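Local atomic coordinates of oxidoreductase (Corynebacterium diphtheriae, PDB entry 3K1Y), a protein that probably acts as an FMN-dependent oxidoreductase of the NADPH-dependent FMN reductase family. Residues L116-I122 with M147-V152. Numbering follows the deposited sequence.
Sequences LTGMPTI and MRAVVV
In the beta-alpha-beta unit formed by strand 120-127, helix 135-146 and strand 150-159, Thr121 and Val151 form a parallel bridge where the last two strands of the flavodoxin-like sheet begin. Thr121 N donates to Val150 O at 2.8 Å, a bond bent to 132° at the hydrogen. Val152 N returns a straighter one (153°) to Thr121 O, completing the pair that defines parallel register. Val150 N makes a weak bond to Met119 O. That carbonyl has a second donor, Thr121 OG1, at 2.9 Å; with chi1 at -61° the hydroxyl sits beside its backbone N, turned back along its own strand, and approaches from above the carbonyl plane, not along a lone pair.

Before the strands, the type II turn Leu116-Met119 faces the Schellman motif that closes helix 135-146, with Arg148 as its C-prime residue. Gly118 N reaches Arg148 O at 2.9 Å, coming from above the carbonyl plane, and a water links Leu116 N to Met147 O. Leu116 CD1 packs on Met147 SE at 4.2 Å. Thr117 CG2 lies over the centre of the Arg148 guanidinium, 3.7 Å from CZ. At the far end, Ile122 CG1 meets Val152 CG2 at 3.4 Å, against helix 165-188, where Ile122 touches Leu182 and Val152 touches Glu181. The pairing is thus carried by main-chain atoms, with side chains and a water filling in around the turn.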
loop_
_atom_site.group_PDB
_atom_site.type_symbol
_atom_site.label_atom_id
_atom_site.label_comp_id
_atom_site.label_asym_id
_atom_site.label_seq_id
_atom_site.Cartn_x
_atom_site.Cartn_y
_atom_site.Cartn_z
ATOM N N LEU A 116 2.959 16.327 -14.494
ATOM C CA LEU A 116 2.843 15.062 -15.205
ATOM C C LEU A 116 1.420 14.599 -15.534
ATOM O O LEU A 116 1.147 13.400 -15.535
ATOM C CB LEU A 116 3.540 13.975 -14.391
ATOM C CG LEU A 116 5.022 14.171 -14.107
ATOM C CD1 LEU A 116 5.503 13.169 -13.047
ATOM C CD2 LEU A 116 5.781 14.008 -15.405
ATOM N N THR A 117 0.512 15.523 -15.823
ATOM C CA THR A 117 -0.855 15.118 -16.140
ATOM C C THR A 117 -0.938 14.446 -17.509
ATOM O O THR A 117 -0.488 15.009 -18.509
ATOM C CB THR A 117 -1.814 16.325 -16.136
ATOM O OG1 THR A 117 -1.786 16.951 -14.845
ATOM C CG2 THR A 117 -3.243 15.872 -16.457
ATOM N N GLY A 118 -1.507 13.244 -17.548
ATOM C CA GLY A 118 -1.644 12.521 -18.803
ATOM C C GLY A 118 -0.372 11.888 -19.362
ATOM O O GLY A 118 -0.404 11.239 -20.410
HETATM N N MSE A 119 0.738 12.046 -18.653
HETATM C CA MSE A 119 2.031 11.516 -19.079
HETATM C C MSE A 119 2.183 9.985 -19.111
HETATM O O MSE A 119 2.168 9.333 -18.064
HETATM C CB MSE A 119 3.128 12.101 -18.182
HETATM C CG MSE A 119 4.542 11.670 -18.523
HETATM SE SE MSE A 119 5.110 12.363 -20.236
HETATM C CE MSE A 119 5.410 14.212 -19.754
ATOM N N PRO A 120 2.328 9.395 -20.318
ATOM C CA PRO A 120 2.495 7.936 -20.409
ATOM C C PRO A 120 3.751 7.658 -19.591
ATOM O O PRO A 120 4.735 8.389 -19.733
ATOM C CB PRO A 120 2.684 7.701 -21.905
ATOM C CG PRO A 120 1.857 8.822 -22.524
ATOM C CD PRO A 120 2.223 10.008 -21.658
ATOM N N THR A 121 3.719 6.621 -18.749
ATOM C CA THR A 121 4.826 6.328 -17.837
ATOM C C THR A 121 5.075 4.865 -17.448
ATOM O O THR A 121 4.137 4.117 -17.154
ATOM C CB THR A 121 4.610 7.087 -16.494
ATOM O OG1 THR A 121 4.575 8.496 -16.732
ATOM C CG2 THR A 121 5.719 6.768 -15.494
ATOM N N ILE A 122 6.351 4.479 -17.419
ATOM C CA ILE A 122 6.752 3.142 -16.981
ATOM C C ILE A 122 7.439 3.343 -15.631
ATOM O O ILE A 122 8.358 4.166 -15.513
ATOM C CB ILE A 122 7.810 2.490 -17.897
ATOM C CG1 ILE A 122 7.163 1.899 -19.147
ATOM C CG2 ILE A 122 8.563 1.400 -17.118
ATOM C CD1 ILE A 122 8.173 1.365 -20.139
HETATM N N MSE A 147 -0.568 12.009 -9.487
HETATM C CA MSE A 147 -0.269 13.153 -10.333
HETATM C C MSE A 147 -0.944 13.026 -11.685
HETATM O O MSE A 147 -0.700 13.812 -12.600
HETATM C CB MSE A 147 1.234 13.323 -10.490
HETATM C CG MSE A 147 1.852 13.951 -9.265
HETATM SE SE MSE A 147 3.735 14.186 -9.394
HETATM C CE MSE A 147 4.250 12.407 -8.867
ATOM N N ARG A 148 -1.805 12.021 -11.786
ATOM C CA ARG A 148 -2.567 11.757 -12.990
ATOM C C ARG A 148 -1.752 11.307 -14.194
ATOM O O ARG A 148 -2.165 11.497 -15.340
ATOM C CB ARG A 148 -3.422 12.978 -13.339
ATOM C CG ARG A 148 -4.429 13.341 -12.256
ATOM C CD ARG A 148 -5.147 14.627 -12.597
ATOM N NE ARG A 148 -5.896 14.517 -13.847
ATOM C CZ ARG A 148 -6.419 15.552 -14.493
ATOM N NH1 ARG A 148 -6.271 16.772 -14.001
ATOM N NH2 ARG A 148 -7.081 15.370 -15.628
ATOM N N ALA A 149 -0.594 10.714 -13.936
ATOM C CA ALA A 149 0.230 10.175 -15.015
ATOM C C ALA A 149 -0.432 8.846 -15.410
ATOM O O ALA A 149 -0.997 8.158 -14.555
ATOM C CB ALA A 149 1.640 9.915 -14.518
ATOM N N VAL A 150 -0.405 8.480 -16.686
ATOM C CA VAL A 150 -1.001 7.200 -17.046
ATOM C C VAL A 150 0.149 6.200 -17.019
ATOM O O VAL A 150 1.048 6.241 -17.860
ATOM C CB VAL A 150 -1.748 7.239 -18.456
ATOM C CG1 VAL A 150 -1.874 8.669 -18.953
ATOM C CG2 VAL A 150 -1.063 6.350 -19.478
ATOM N N VAL A 151 0.130 5.324 -16.017
ATOM C CA VAL A 151 1.182 4.320 -15.848
ATOM C C VAL A 151 0.889 3.009 -16.569
ATOM O O VAL A 151 -0.120 2.347 -16.292
ATOM C CB VAL A 151 1.412 4.011 -14.351
ATOM C CG1 VAL A 151 2.447 2.905 -14.195
ATOM C CG2 VAL A 151 1.882 5.265 -13.635
ATOM N N VAL A 152 1.777 2.623 -17.485
ATOM C CA VAL A 152 1.557 1.384 -18.215
ATOM C C VAL A 152 1.537 0.222 -17.236
ATOM O O VAL A 152 2.308 0.191 -16.267
ATOM C CB VAL A 152 2.619 1.149 -19.308
ATOM C CG1 VAL A 152 2.698 2.374 -20.198
ATOM C CG2 VAL A 152 3.968 0.805 -18.699
HETATM O O HOH W 1 1.185 16.267 -12.627
#